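Local coordinates for tyrosine--tRNA ligase (Pyrococcus horikoshii, PDB 2CYC), which catalyses the ATP-dependent attachment of tyrosine to its cognate tRNA, first forming tyrosyl-adenylate and then transferring the tyrosyl group to the acceptor end, at residues A32-G44 / I66-N80. Numbering follows the deposited sequence.
Sequences APLQHYIGFEISG and IKTRVFLADWHSWIN. With TYR (tyrosine), chain C.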
ATOM      1  N   ALA A  32     -28.666  -4.310  13.653  1.00 26.08           N
ATOM      2  CA  ALA A  32     -27.383  -4.621  13.041  1.00 24.25           C
ATOM      3  C   ALA A  32     -26.343  -4.897  14.130  1.00 19.73           C
ATOM      4  O   ALA A  32     -26.499  -4.474  15.274  1.00 18.18           O
ATOM      5  CB  ALA A  32     -26.932  -3.456  12.169  1.00 26.11           C
ATOM      6  N   PRO A  33     -25.280  -5.642  13.798  1.00 20.91           N
ATOM      7  CA  PRO A  33     -24.251  -5.921  14.807  1.00 21.28           C
ATOM      8  C   PRO A  33     -23.634  -4.607  15.272  1.00 21.25           C
ATOM      9  O   PRO A  33     -23.469  -3.682  14.480  1.00 21.87           O
ATOM     10  CB  PRO A  33     -23.244  -6.799  14.050  1.00 24.24           C
ATOM     11  CG  PRO A  33     -23.465  -6.420  12.604  1.00 25.69           C
ATOM     12  CD  PRO A  33     -24.971  -6.315  12.527  1.00 18.84           C
ATOM     13  N   LEU A  34     -23.310  -4.524  16.556  1.00 16.37           N
ATOM     14  CA  LEU A  34     -22.725  -3.316  17.124  1.00 22.95           C
ATOM     15  C   LEU A  34     -21.313  -3.605  17.623  1.00 22.63           C
ATOM     16  O   LEU A  34     -21.109  -3.995  18.775  1.00 25.47           O
ATOM     17  CB  LEU A  34     -23.598  -2.791  18.277  1.00 19.20           C
ATOM     18  CG  LEU A  34     -25.034  -2.425  17.874  1.00 24.73           C
ATOM     19  CD1 LEU A  34     -25.870  -2.079  19.097  1.00 26.61           C
ATOM     20  CD2 LEU A  34     -24.993  -1.266  16.906  1.00 25.80           C
ATOM     21  N   GLN A  35     -20.342  -3.429  16.736  1.00 19.28           N
ATOM     22  CA  GLN A  35     -18.961  -3.662  17.092  1.00 18.05           C
ATOM     23  C   GLN A  35     -18.225  -2.339  17.022  1.00 17.51           C
ATOM     24  O   GLN A  35     -18.143  -1.709  15.968  1.00 17.86           O
ATOM     25  CB  GLN A  35     -18.312  -4.664  16.133  1.00 15.68           C
ATOM     26  CG  GLN A  35     -16.812  -4.823  16.330  1.00 14.01           C
ATOM     27  CD  GLN A  35     -16.462  -5.538  17.619  1.00 24.29           C
ATOM     28  OE1 GLN A  35     -15.899  -4.953  18.560  1.00 21.08           O
ATOM     29  NE2 GLN A  35     -16.800  -6.812  17.673  1.00 21.39           N
ATOM     30  N   HIS A  36     -17.702  -1.922  18.162  1.00 16.25           N
ATOM     31  CA  HIS A  36     -16.954  -0.689  18.237  1.00 15.39           C
ATOM     32  C   HIS A  36     -15.470  -1.010  18.255  1.00 16.78           C
ATOM     33  O   HIS A  36     -15.061  -2.165  18.402  1.00 14.14           O
ATOM     34  CB  HIS A  36     -17.328   0.080  19.524  1.00 13.93           C
ATOM     35  CG  HIS A  36     -16.193   0.857  20.128  1.00 14.94           C
ATOM     36  ND1 HIS A  36     -15.101   0.247  20.708  1.00 14.67           N
ATOM     37  CD2 HIS A  36     -15.988   2.191  20.254  1.00 11.68           C
ATOM     38  CE1 HIS A  36     -14.275   1.171  21.170  1.00 19.07           C
ATOM     39  NE2 HIS A  36     -14.789   2.359  20.909  1.00 15.23           N
ATOM     40  N   TYR A  37     -14.684   0.043  18.083  1.00 16.81           N
ATOM     41  CA  TYR A  37     -13.249  -0.016  18.178  1.00 18.05           C
ATOM     42  C   TYR A  37     -12.717   1.405  18.145  1.00 15.07           C
ATOM     43  O   TYR A  37     -13.386   2.332  17.676  1.00 14.65           O
ATOM     44  CB  TYR A  37     -12.635  -0.842  17.034  1.00 18.74           C
ATOM     45  CG  TYR A  37     -11.900  -0.053  15.958  1.00 17.69           C
ATOM     46  CD1 TYR A  37     -10.564  -0.341  15.639  1.00 17.87           C
ATOM     47  CD2 TYR A  37     -12.560   0.927  15.203  1.00 16.18           C
ATOM     48  CE1 TYR A  37      -9.913   0.316  14.585  1.00 18.75           C
ATOM     49  CE2 TYR A  37     -11.918   1.595  14.152  1.00 14.88           C
ATOM     50  CZ  TYR A  37     -10.603   1.279  13.844  1.00 17.60           C
ATOM     51  OH  TYR A  37     -10.009   1.879  12.761  1.00 16.45           O
ATOM     52  N   ILE A  38     -11.523   1.563  18.688  1.00 18.68           N
ATOM     53  CA  ILE A  38     -10.806   2.823  18.648  1.00 22.51           C
ATOM     54  C   ILE A  38      -9.347   2.384  18.677  1.00 20.66           C
ATOM     55  O   ILE A  38      -8.927   1.600  19.541  1.00 20.98           O
ATOM     56  CB  ILE A  38     -11.170   3.810  19.824  1.00 20.26           C
ATOM     57  CG1 ILE A  38     -10.264   5.045  19.725  1.00 18.77           C
ATOM     58  CG2 ILE A  38     -11.049   3.139  21.196  1.00 15.77           C
ATOM     59  CD1 ILE A  38     -10.728   6.242  20.569  1.00 15.38           C
ATOM     60  N   GLY A  39      -8.597   2.839  17.683  1.00 16.94           N
ATOM     61  CA  GLY A  39      -7.201   2.468  17.583  1.00 16.97           C
ATOM     62  C   GLY A  39      -6.272   3.528  18.132  1.00 21.42           C
ATOM     63  O   GLY A  39      -6.590   4.719  18.137  1.00 14.39           O
ATOM     64  N   PHE A  40      -5.112   3.095  18.606  1.00 16.01           N
ATOM     65  CA  PHE A  40      -4.147   4.031  19.150  1.00 15.27           C
ATOM     66  C   PHE A  40      -2.757   3.672  18.688  1.00 17.46           C
ATOM     67  O   PHE A  40      -2.391   2.496  18.609  1.00 20.11           O
ATOM     68  CB  PHE A  40      -4.112   3.988  20.679  1.00 16.97           C
ATOM     69  CG  PHE A  40      -5.427   4.222  21.335  1.00 21.54           C
ATOM     70  CD1 PHE A  40      -6.285   3.156  21.603  1.00 17.16           C
ATOM     71  CD2 PHE A  40      -5.803   5.504  21.719  1.00 18.05           C
ATOM     72  CE1 PHE A  40      -7.492   3.367  22.249  1.00 18.31           C
ATOM     73  CE2 PHE A  40      -7.013   5.722  22.368  1.00 15.25           C
ATOM     74  CZ  PHE A  40      -7.855   4.650  22.632  1.00 21.49           C
ATOM     75  N   GLU A  41      -1.975   4.691  18.391  1.00 16.01           N
ATOM     76  CA  GLU A  41      -0.592   4.454  18.043  1.00 21.90           C
ATOM     77  C   GLU A  41       0.073   4.192  19.399  1.00 21.99           C
ATOM     78  O   GLU A  41      -0.451   4.594  20.440  1.00 16.74           O
ATOM     79  CB  GLU A  41       0.013   5.691  17.394  1.00 20.47           C
ATOM     80  CG  GLU A  41      -0.300   5.819  15.899  1.00 31.83           C
ATOM     81  CD  GLU A  41       0.663   6.764  15.190  1.00 33.07           C
ATOM     82  OE1 GLU A  41       1.650   7.186  15.828  1.00 41.73           O
ATOM     83  OE2 GLU A  41       0.439   7.080  14.003  1.00 22.90           O
ATOM     84  N   ILE A  42       1.213   3.517  19.385  1.00 23.39           N
ATOM     85  CA  ILE A  42       1.946   3.211  20.610  1.00 24.48           C
ATOM     86  C   ILE A  42       3.226   4.059  20.560  1.00 29.89           C
ATOM     87  O   ILE A  42       4.096   3.832  19.716  1.00 27.47           O
ATOM     88  CB  ILE A  42       2.299   1.704  20.647  1.00 22.68           C
ATOM     89  CG1 ILE A  42       1.037   0.864  20.356  1.00 23.53           C
ATOM     90  CG2 ILE A  42       2.898   1.333  21.996  1.00 24.85           C
ATOM     91  CD1 ILE A  42      -0.120   1.036  21.382  1.00 15.60           C
ATOM     92  N   SER A  43       3.350   5.041  21.446  1.00 28.71           N
ATOM     93  CA  SER A  43       4.538   5.896  21.399  1.00 38.93           C
ATOM     94  C   SER A  43       4.753   6.859  22.553  1.00 40.08           C
ATOM     95  O   SER A  43       5.383   7.900  22.360  1.00 48.54           O
ATOM     96  CB  SER A  43       4.512   6.731  20.128  1.00 46.28           C
ATOM     97  OG  SER A  43       3.398   7.613  20.148  1.00 48.72           O
ATOM     98  N   GLY A  44       4.239   6.544  23.735  1.00 37.06           N
ATOM     99  CA  GLY A  44       4.434   7.440  24.860  1.00 31.50           C
ATOM    100  C   GLY A  44       3.437   7.235  25.982  1.00 29.29           C
ATOM    101  O   GLY A  44       2.593   6.333  25.925  1.00 20.84           O
ATOM    102  N   ILE A  66     -23.154  -1.880  23.176  1.00 18.72           N
ATOM    103  CA  ILE A  66     -22.216  -1.943  22.055  1.00 17.01           C
ATOM    104  C   ILE A  66     -20.963  -2.697  22.511  1.00 18.96           C
ATOM    105  O   ILE A  66     -20.445  -2.433  23.598  1.00 20.88           O
ATOM    106  CB  ILE A  66     -21.803  -0.517  21.608  1.00 24.30           C
ATOM    107  CG1 ILE A  66     -23.030   0.232  21.061  1.00 16.07           C
ATOM    108  CG2 ILE A  66     -20.679  -0.595  20.565  1.00 14.54           C
ATOM    109  CD1 ILE A  66     -22.821   1.720  20.898  1.00 21.09           C
ATOM    110  N   LYS A  67     -20.485  -3.642  21.698  1.00 17.87           N
ATOM    111  CA  LYS A  67     -19.278  -4.404  22.042  1.00 19.17           C
ATOM    112  C   LYS A  67     -18.066  -3.520  21.744  1.00 14.13           C
ATOM    113  O   LYS A  67     -17.818  -3.154  20.594  1.00 22.79           O
ATOM    114  CB  LYS A  67     -19.199  -5.690  21.210  1.00 25.97           C
ATOM    115  CG  LYS A  67     -18.085  -6.647  21.641  1.00 37.16           C
ATOM    116  CD  LYS A  67     -18.340  -7.229  23.038  1.00 39.08           C
ATOM    117  CE  LYS A  67     -17.271  -8.253  23.427  1.00 46.06           C
ATOM    118  NZ  LYS A  67     -17.305  -8.596  24.887  1.00 45.24           N
ATOM    119  N   THR A  68     -17.312  -3.201  22.784  1.00 15.88           N
ATOM    120  CA  THR A  68     -16.166  -2.316  22.681  1.00 17.51           C
ATOM    121  C   THR A  68     -14.805  -2.985  22.539  1.00 21.00           C
ATOM    122  O   THR A  68     -14.553  -4.061  23.099  1.00 17.84           O
ATOM    123  CB  THR A  68     -16.145  -1.357  23.891  1.00 19.26           C
ATOM    124  OG1 THR A  68     -16.002  -2.105  25.112  1.00 17.81           O
ATOM    125  CG2 THR A  68     -17.456  -0.566  23.939  1.00 15.50           C
ATOM    126  N   ARG A  69     -13.918  -2.321  21.801  1.00 17.72           N
ATOM    127  CA  ARG A  69     -12.577  -2.856  21.557  1.00 15.75           C
ATOM    128  C   ARG A  69     -11.506  -1.782  21.446  1.00 17.16           C
ATOM    129  O   ARG A  69     -11.726  -0.743  20.818  1.00 18.47           O
ATOM    130  CB  ARG A  69     -12.579  -3.679  20.258  1.00 17.37           C
ATOM    131  CG  ARG A  69     -11.193  -4.141  19.780  1.00 16.48           C
ATOM    132  CD  ARG A  69     -11.302  -4.905  18.472  1.00 12.57           C
ATOM    133  NE  ARG A  69     -12.246  -6.017  18.581  1.00 21.82           N
ATOM    134  CZ  ARG A  69     -12.525  -6.871  17.596  1.00 20.89           C
ATOM    135  NH1 ARG A  69     -13.401  -7.847  17.795  1.00 17.70           N
ATOM    136  NH2 ARG A  69     -11.931  -6.758  16.415  1.00 15.42           N
ATOM    137  N   VAL A  70     -10.353  -2.040  22.062  1.00 15.48           N
ATOM    138  CA  VAL A  70      -9.202  -1.138  21.992  1.00 15.77           C
ATOM    139  C   VAL A  70      -8.242  -1.829  21.015  1.00 19.52           C
ATOM    140  O   VAL A  70      -7.868  -2.989  21.211  1.00 18.40           O
ATOM    141  CB  VAL A  70      -8.512  -0.968  23.369  1.00 19.33           C
ATOM    142  CG1 VAL A  70      -7.132  -0.320  23.193  1.00 13.91           C
ATOM    143  CG2 VAL A  70      -9.390  -0.116  24.288  1.00 12.76           C
ATOM    144  N   PHE A  71      -7.878  -1.108  19.959  1.00 19.27           N
ATOM    145  CA  PHE A  71      -7.003  -1.589  18.893  1.00 15.16           C
ATOM    146  C   PHE A  71      -5.615  -0.953  19.057  1.00 19.08           C
ATOM    147  O   PHE A  71      -5.468   0.271  18.936  1.00 16.62           O
ATOM    148  CB  PHE A  71      -7.633  -1.180  17.553  1.00 15.16           C
ATOM    149  CG  PHE A  71      -6.966  -1.761  16.333  1.00 17.29           C
ATOM    150  CD1 PHE A  71      -7.154  -3.100  15.986  1.00 15.27           C
ATOM    151  CD2 PHE A  71      -6.231  -0.941  15.472  1.00 15.54           C
ATOM    152  CE1 PHE A  71      -6.628  -3.615  14.797  1.00 15.89           C
ATOM    153  CE2 PHE A  71      -5.696  -1.443  14.277  1.00 17.92           C
ATOM    154  CZ  PHE A  71      -5.901  -2.787  13.939  1.00 21.93           C
ATOM    155  N   LEU A  72      -4.609  -1.788  19.337  1.00 16.13           N
ATOM    156  CA  LEU A  72      -3.231  -1.333  19.532  1.00 20.41           C
ATOM    157  C   LEU A  72      -2.550  -1.393  18.159  1.00 20.71           C
ATOM    158  O   LEU A  72      -2.170  -2.469  17.679  1.00 21.78           O
ATOM    159  CB  LEU A  72      -2.534  -2.252  20.544  1.00 16.76           C
ATOM    160  CG  LEU A  72      -3.344  -2.507  21.826  1.00 24.48           C
ATOM    161  CD1 LEU A  72      -2.825  -3.739  22.573  1.00 20.85           C
ATOM    162  CD2 LEU A  72      -3.290  -1.278  22.716  1.00 17.15           C
ATOM    163  N   ALA A  73      -2.412  -0.227  17.535  1.00 18.73           N
ATOM    164  CA  ALA A  73      -1.857  -0.123  16.180  1.00 21.44           C
ATOM    165  C   ALA A  73      -0.339  -0.225  16.088  1.00 21.32           C
ATOM    166  O   ALA A  73       0.332   0.782  15.821  1.00 18.68           O
ATOM    167  CB  ALA A  73      -2.339   1.189  15.546  1.00 17.55           C
ATOM    168  N   ASP A  74       0.200  -1.439  16.264  1.00 17.86           N
ATOM    169  CA  ASP A  74       1.648  -1.622  16.242  1.00 18.92           C
ATOM    170  C   ASP A  74       2.359  -1.353  14.914  1.00 19.10           C
ATOM    171  O   ASP A  74       3.256  -0.506  14.876  1.00 19.32           O
ATOM    172  CB  ASP A  74       2.053  -3.004  16.829  1.00 16.76           C
ATOM    173  CG  ASP A  74       1.358  -4.195  16.160  1.00 22.69           C
ATOM    174  OD1 ASP A  74       0.447  -4.015  15.318  1.00 23.42           O
ATOM    175  OD2 ASP A  74       1.737  -5.338  16.506  1.00 21.35           O
ATOM    176  N   TRP A  75       1.977  -2.037  13.832  1.00 16.17           N
ATOM    177  CA  TRP A  75       2.631  -1.791  12.541  1.00 18.09           C
ATOM    178  C   TRP A  75       2.439  -0.336  12.137  1.00 20.37           C
ATOM    179  O   TRP A  75       3.336   0.276  11.546  1.00 22.28           O
ATOM    180  CB  TRP A  75       2.069  -2.691  11.431  1.00 13.15           C
ATOM    181  CG  TRP A  75       2.507  -4.117  11.506  1.00 14.48           C
ATOM    182  CD1 TRP A  75       2.956  -4.786  12.618  1.00 20.67           C
ATOM    183  CD2 TRP A  75       2.443  -5.090  10.453  1.00 15.12           C
ATOM    184  NE1 TRP A  75       3.167  -6.113  12.318  1.00 25.31           N
ATOM    185  CE2 TRP A  75       2.860  -6.329  11.001  1.00 19.85           C
ATOM    186  CE3 TRP A  75       2.067  -5.038   9.102  1.00 17.34           C
ATOM    187  CZ2 TRP A  75       2.911  -7.510  10.242  1.00 19.98           C
ATOM    188  CZ3 TRP A  75       2.116  -6.215   8.343  1.00 17.86           C
ATOM    189  CH2 TRP A  75       2.537  -7.434   8.920  1.00 24.37           C
ATOM    190  N   HIS A  76       1.271   0.218  12.453  1.00 17.96           N
ATOM    191  CA  HIS A  76       0.978   1.610  12.116  1.00 20.42           C
ATOM    192  C   HIS A  76       1.998   2.523  12.797  1.00 19.38           C
ATOM    193  O   HIS A  76       2.515   3.448  12.180  1.00 20.39           O
ATOM    194  CB  HIS A  76      -0.432   2.017  12.579  1.00 20.00           C
ATOM    195  CG  HIS A  76      -1.524   1.117  12.088  1.00 22.35           C
ATOM    196  ND1 HIS A  76      -1.686  -0.175  12.544  1.00 17.33           N
ATOM    197  CD2 HIS A  76      -2.541   1.342  11.221  1.00 15.95           C
ATOM    198  CE1 HIS A  76      -2.760  -0.705  11.983  1.00 19.40           C
ATOM    199  NE2 HIS A  76      -3.297   0.196  11.175  1.00 15.84           N
ATOM    200  N   SER A  77       2.271   2.261  14.071  1.00 17.85           N
ATOM    201  CA  SER A  77       3.228   3.057  14.839  1.00 20.53           C
ATOM    202  C   SER A  77       4.637   2.874  14.289  1.00 21.35           C
ATOM    203  O   SER A  77       5.441   3.804  14.294  1.00 18.59           O
ATOM    204  CB  SER A  77       3.192   2.653  16.318  1.00 16.61           C
ATOM    205  OG  SER A  77       1.898   2.835  16.860  1.00 20.79           O
ATOM    206  N   TRP A  78       4.928   1.660  13.835  1.00 19.14           N
ATOM    207  CA  TRP A  78       6.225   1.331  13.250  1.00 21.42           C
ATOM    208  C   TRP A  78       6.388   2.174  11.976  1.00 27.03           C
ATOM    209  O   TRP A  78       7.427   2.801  11.748  1.00 23.60           O
ATOM    210  CB  TRP A  78       6.250  -0.172  12.946  1.00 19.44           C
ATOM    211  CG  TRP A  78       7.267  -0.639  11.935  1.00 21.19           C
ATOM    212  CD1 TRP A  78       8.583  -0.267  11.845  1.00 20.39           C
ATOM    213  CD2 TRP A  78       7.048  -1.601  10.892  1.00 18.45           C
ATOM    214  NE1 TRP A  78       9.196  -0.942  10.810  1.00 25.70           N
ATOM    215  CE2 TRP A  78       8.278  -1.766  10.207  1.00 20.78           C
ATOM    216  CE3 TRP A  78       5.927  -2.345  10.470  1.00 18.03           C
ATOM    217  CZ2 TRP A  78       8.424  -2.642   9.115  1.00 22.39           C
ATOM    218  CZ3 TRP A  78       6.068  -3.219   9.388  1.00 18.95           C
ATOM    219  CH2 TRP A  78       7.315  -3.359   8.719  1.00 23.65           C
ATOM    220  N   ILE A  79       5.339   2.196  11.163  1.00 21.36           N
ATOM    221  CA  ILE A  79       5.323   2.967   9.925  1.00 22.96           C
ATOM    222  C   ILE A  79       5.486   4.450  10.229  1.00 24.54           C
ATOM    223  O   ILE A  79       6.202   5.173   9.527  1.00 23.12           O
ATOM    224  CB  ILE A  79       3.985   2.772   9.180  1.00 18.16           C
ATOM    225  CG1 ILE A  79       3.968   1.398   8.504  1.00 14.53           C
ATOM    226  CG2 ILE A  79       3.759   3.911   8.189  1.00 12.34           C
ATOM    227  CD1 ILE A  79       2.630   1.067   7.852  1.00 13.59           C
ATOM    228  N   ASN A  80       4.825   4.897  11.292  1.00 18.36           N
ATOM    229  CA  ASN A  80       4.879   6.301  11.660  1.00 22.19           C
ATOM    230  C   ASN A  80       6.099   6.682  12.500  1.00 20.10           C
ATOM    231  O   ASN A  80       6.124   7.738  13.125  1.00 21.73           O
ATOM    232  CB  ASN A  80       3.577   6.704  12.371  1.00 14.86           C
ATOM    233  CG  ASN A  80       3.256   8.173  12.182  1.00 25.69           C
ATOM    234  OD1 ASN A  80       3.816   8.817  11.294  1.00 18.23           O
ATOM    235  ND2 ASN A  80       2.349   8.707  12.998  1.00 18.50           N
TER
HETATM  236  N   TYR C 701      -4.322   7.053  13.450  1.00 14.73           N
HETATM  237  CA  TYR C 701      -4.628   6.838  14.896  1.00 22.87           C
HETATM  238  C   TYR C 701      -3.869   7.847  15.757  1.00 25.66           C
HETATM  239  O   TYR C 701      -3.003   8.561  15.207  1.00 26.49           O
HETATM  240  CB  TYR C 701      -4.249   5.407  15.310  1.00 14.73           C
HETATM  241  CG  TYR C 701      -5.066   4.338  14.611  1.00 17.44           C
HETATM  242  CD1 TYR C 701      -6.451   4.276  14.767  1.00 14.90           C
HETATM  243  CD2 TYR C 701      -4.453   3.384  13.794  1.00 17.69           C
HETATM  244  CE1 TYR C 701      -7.211   3.289  14.116  1.00 16.73           C
HETATM  245  CE2 TYR C 701      -5.197   2.394  13.152  1.00 16.39           C
HETATM  246  CZ  TYR C 701      -6.572   2.352  13.311  1.00 16.40           C
HETATM  247  OH  TYR C 701      -7.302   1.374  12.658  1.00 16.00           O
HETATM  248  OXT TYR C 701      -4.144   7.906  16.971  1.00 26.11           O
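Tyr37 turns the edge of its ring toward the face of Phe71, an offset edge-to-face pair with planes at 67°, where strands 36-40 and 69-72 run parallel in the Rossmann-type catalytic domain of this class I synthetase. Helix 48-63 makes the beta-alpha-beta crossover between them. Here the pair lines the L-tyrosine pocket with Gly39, Ala73 and His76: Tyr37 OH lies 2.8 Å from the OH of the substrate, which also bonds Asp175. Phe71 CB points to the substrate's side of the sheet, and chi1 of -172° swings the ring away from the backbone N, bringing CE2 3.6 Å from the ligand OH; Gly39 CA lies at the ring's edge. The ligand's CE2 sits over one face of the His76 ring, 3.4 Å from His76 CD2. On the other sheet face, Phe40 CE1 meets Val70 CG1 at 3.8 Å. His36 ND1 replaces a backbone acceptor for Arg69 N (3.0 Å), almost in the imidazole plane, while His36 NE2 pairs with His185. Further along, Glu41 OE2 accepts from Asn80 ND2 through its syn lone pair (2.7 Å), carboxylate and amide planes perpendicular, and also bonds Tyr168; Arg155 holds Asn80 OD1. In the first turn of helix 74-79, Ser77 OG accepts a hydrogen bond from Ile42 N at 2.7 Å and donates to Ala73 O, which Ser77 N reaches from the opposite face of the carbonyl plane.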